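Local coordinates for ribonuclease VapC (Caulobacter crescentus, PDB 5K8J), which is the PIN-domain toxin of the VapBC1 toxin-antitoxin system, a ribonuclease that probably cleaves RNA with the help of magnesium, at the interface of chains A and B. Sequence-based numbering; all coordinates share one arbitrary frame. Chains: chain A/B, Ribonuclease VapC.

The interface of chains A and B. Residues chain A 71-73, 76, 79, 93, 97; chain B 35-36, 38-39, 42.
Helix 35-45 of chain B packs on helices 73-86 and 93-104 of chain A in one part of a two-fold symmetric interface between PIN-domain toxins. B:Val39 is the central knob, with 87 Å² of its surface hidden. From its CB the two methyl branches diverge. CG1, anti to the backbone N (chi1 169°), lies over the centre of the A:Tyr79 ring, 3.7 Å from the centroid, in a CH-pi contact; A:Val93 CG1 and A:Met97 CG border the same methyl. CG2, beside the backbone N, meets the A:Phe71 ring at its outer atoms, 3.6 Å from CE1. Selenomethionine A:Met97, kinked at its last torsion (chi3 75°), sets its CE over the centre of that phenyl ring, and the same methyl touches B:Ile36 CD1 at 3.8 Å. Polar groups join the two chains here through water: A:Tyr79 OH lies 2.6 Å from a water that is 2.8 Å from B:Val39 O, so the phenol is tied to the backbone of the residue packed on its ring. B:Arg38 stretches out straight to NE and lays a guanidinium face on A:Ala76 CB, which sits 3.4 Å above the plane, off-centre, near the edge of the group. Within chain B, B:Glu42 should fix the rotation of this flat group and may balance its charge: NE and NH2 both bond to OE2, which lies 6° out of the guanidinium plane, and NE, at 2.8 Å, uses the anti lone pair of OE2.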
loop_
_atom_site.group_PDB
_atom_site.type_symbol
_atom_site.label_atom_id
_atom_site.label_comp_id
_atom_site.label_asym_id
_atom_site.label_seq_id
_atom_site.Cartn_x
_atom_site.Cartn_y
_atom_site.Cartn_z
ATOM N N PHE A 71 10.800 -11.160 1.339
ATOM C CA PHE A 71 11.010 -9.722 1.489
ATOM C C PHE A 71 10.184 -9.023 0.422
ATOM O O PHE A 71 10.486 -9.119 -0.765
ATOM C CB PHE A 71 12.489 -9.329 1.422
ATOM C CG PHE A 71 12.722 -7.941 1.929
ATOM C CD1 PHE A 71 12.532 -6.850 1.096
ATOM C CD2 PHE A 71 13.016 -7.710 3.269
ATOM C CE1 PHE A 71 12.679 -5.568 1.576
ATOM C CE2 PHE A 71 13.152 -6.438 3.754
ATOM C CZ PHE A 71 12.986 -5.351 2.901
ATOM N N ASP A 72 9.136 -8.323 0.858
ATOM C CA ASP A 72 8.084 -7.820 -0.017
ATOM C C ASP A 72 7.857 -6.334 0.227
ATOM O O ASP A 72 8.542 -5.700 1.018
ATOM C CB ASP A 72 6.793 -8.623 0.167
ATOM C CG ASP A 72 6.331 -8.698 1.617
ATOM O OD1 ASP A 72 6.860 -7.965 2.475
ATOM O OD2 ASP A 72 5.406 -9.519 1.884
ATOM N N GLY A 73 6.877 -5.771 -0.483
ATOM C CA GLY A 73 6.637 -4.341 -0.378
ATOM C C GLY A 73 6.352 -3.891 1.037
ATOM O O GLY A 73 6.788 -2.816 1.458
ATOM N N ALA A 76 9.578 -3.522 2.729
ATOM C CA ALA A 76 10.304 -2.347 2.241
ATOM C C ALA A 76 9.678 -1.049 2.727
ATOM O O ALA A 76 10.406 -0.081 2.984
ATOM C CB ALA A 76 10.407 -2.369 0.713
ATOM N N TYR A 79 11.126 -0.625 6.060
ATOM C CA TYR A 79 12.497 -0.163 5.929
ATOM C C TYR A 79 12.532 1.331 5.674
ATOM O O TYR A 79 13.337 2.047 6.265
ATOM C CB TYR A 79 13.235 -0.929 4.807
ATOM C CG TYR A 79 14.679 -0.524 4.660
ATOM C CD1 TYR A 79 15.685 -1.194 5.360
ATOM C CD2 TYR A 79 15.051 0.554 3.858
ATOM C CE1 TYR A 79 17.001 -0.802 5.274
ATOM C CE2 TYR A 79 16.378 0.947 3.767
ATOM C CZ TYR A 79 17.349 0.254 4.482
ATOM O OH TYR A 79 18.671 0.612 4.440
ATOM N N VAL A 93 22.219 -2.208 6.655
ATOM C CA VAL A 93 21.093 -2.449 5.760
ATOM C C VAL A 93 20.462 -3.817 6.017
ATOM O O VAL A 93 19.238 -3.932 6.142
ATOM C CB VAL A 93 21.502 -2.281 4.280
ATOM C CG1 VAL A 93 20.379 -2.716 3.368
ATOM C CG2 VAL A 93 21.909 -0.840 3.999
HETATM N N MSE A 97 16.648 -4.634 7.185
HETATM C CA MSE A 97 15.733 -5.392 6.346
HETATM C C MSE A 97 15.058 -6.498 7.155
HETATM O O MSE A 97 13.848 -6.675 7.062
HETATM C CB MSE A 97 16.475 -5.992 5.141
HETATM C CG MSE A 97 16.868 -4.960 4.090
HETATM SE SE MSE A 97 17.849 -5.833 2.624
HETATM C CE MSE A 97 16.413 -6.674 1.786
ATOM N N ILE B 35 13.252 -5.457 -5.511
ATOM C CA ILE B 35 13.013 -4.868 -4.191
ATOM C C ILE B 35 14.318 -4.634 -3.444
ATOM O O ILE B 35 14.372 -3.778 -2.557
ATOM C CB ILE B 35 12.021 -5.724 -3.368
ATOM C CG1 ILE B 35 11.403 -4.867 -2.265
ATOM C CG2 ILE B 35 12.704 -7.003 -2.804
ATOM C CD1 ILE B 35 10.175 -5.445 -1.692
ATOM N N ILE B 36 15.370 -5.397 -3.750
ATOM C CA ILE B 36 16.674 -5.112 -3.143
ATOM C C ILE B 36 17.151 -3.727 -3.554
ATOM O O ILE B 36 17.597 -2.929 -2.728
ATOM C CB ILE B 36 17.712 -6.176 -3.528
ATOM C CG1 ILE B 36 17.251 -7.603 -3.202
ATOM C CG2 ILE B 36 19.046 -5.899 -2.844
ATOM C CD1 ILE B 36 16.831 -7.824 -1.768
ATOM N N ARG B 38 15.154 -1.308 -4.469
ATOM C CA ARG B 38 14.299 -0.378 -3.754
ATOM C C ARG B 38 14.881 -0.065 -2.379
ATOM O O ARG B 38 14.949 1.089 -1.984
ATOM C CB ARG B 38 12.868 -0.903 -3.610
ATOM C CG ARG B 38 12.020 0.030 -2.757
ATOM C CD ARG B 38 10.559 -0.346 -2.627
ATOM N NE ARG B 38 10.033 0.577 -1.649
ATOM C CZ ARG B 38 8.916 0.437 -0.945
ATOM N NH1 ARG B 38 8.108 -0.583 -1.137
ATOM N NH2 ARG B 38 8.628 1.338 -0.030
ATOM N N VAL B 39 15.269 -1.105 -1.625
ATOM C CA VAL B 39 15.879 -0.902 -0.302
ATOM C C VAL B 39 17.088 0.031 -0.387
ATOM O O VAL B 39 17.214 0.984 0.404
ATOM C CB VAL B 39 16.241 -2.252 0.344
ATOM C CG1 VAL B 39 17.133 -2.034 1.612
ATOM C CG2 VAL B 39 14.976 -2.984 0.722
ATOM N N GLU B 42 15.843 3.593 -1.091
ATOM C CA GLU B 42 15.175 4.202 0.056
ATOM C C GLU B 42 16.198 4.742 1.046
ATOM O O GLU B 42 16.040 5.855 1.574
ATOM C CB GLU B 42 14.245 3.188 0.754
ATOM C CG GLU B 42 13.072 2.610 -0.072
ATOM C CD GLU B 42 11.907 3.544 -0.171
ATOM O OE1 GLU B 42 12.024 4.683 0.331
ATOM O OE2 GLU B 42 10.851 3.138 -0.732
HETATM O O HOH W 1 19.451 1.215 2.065
#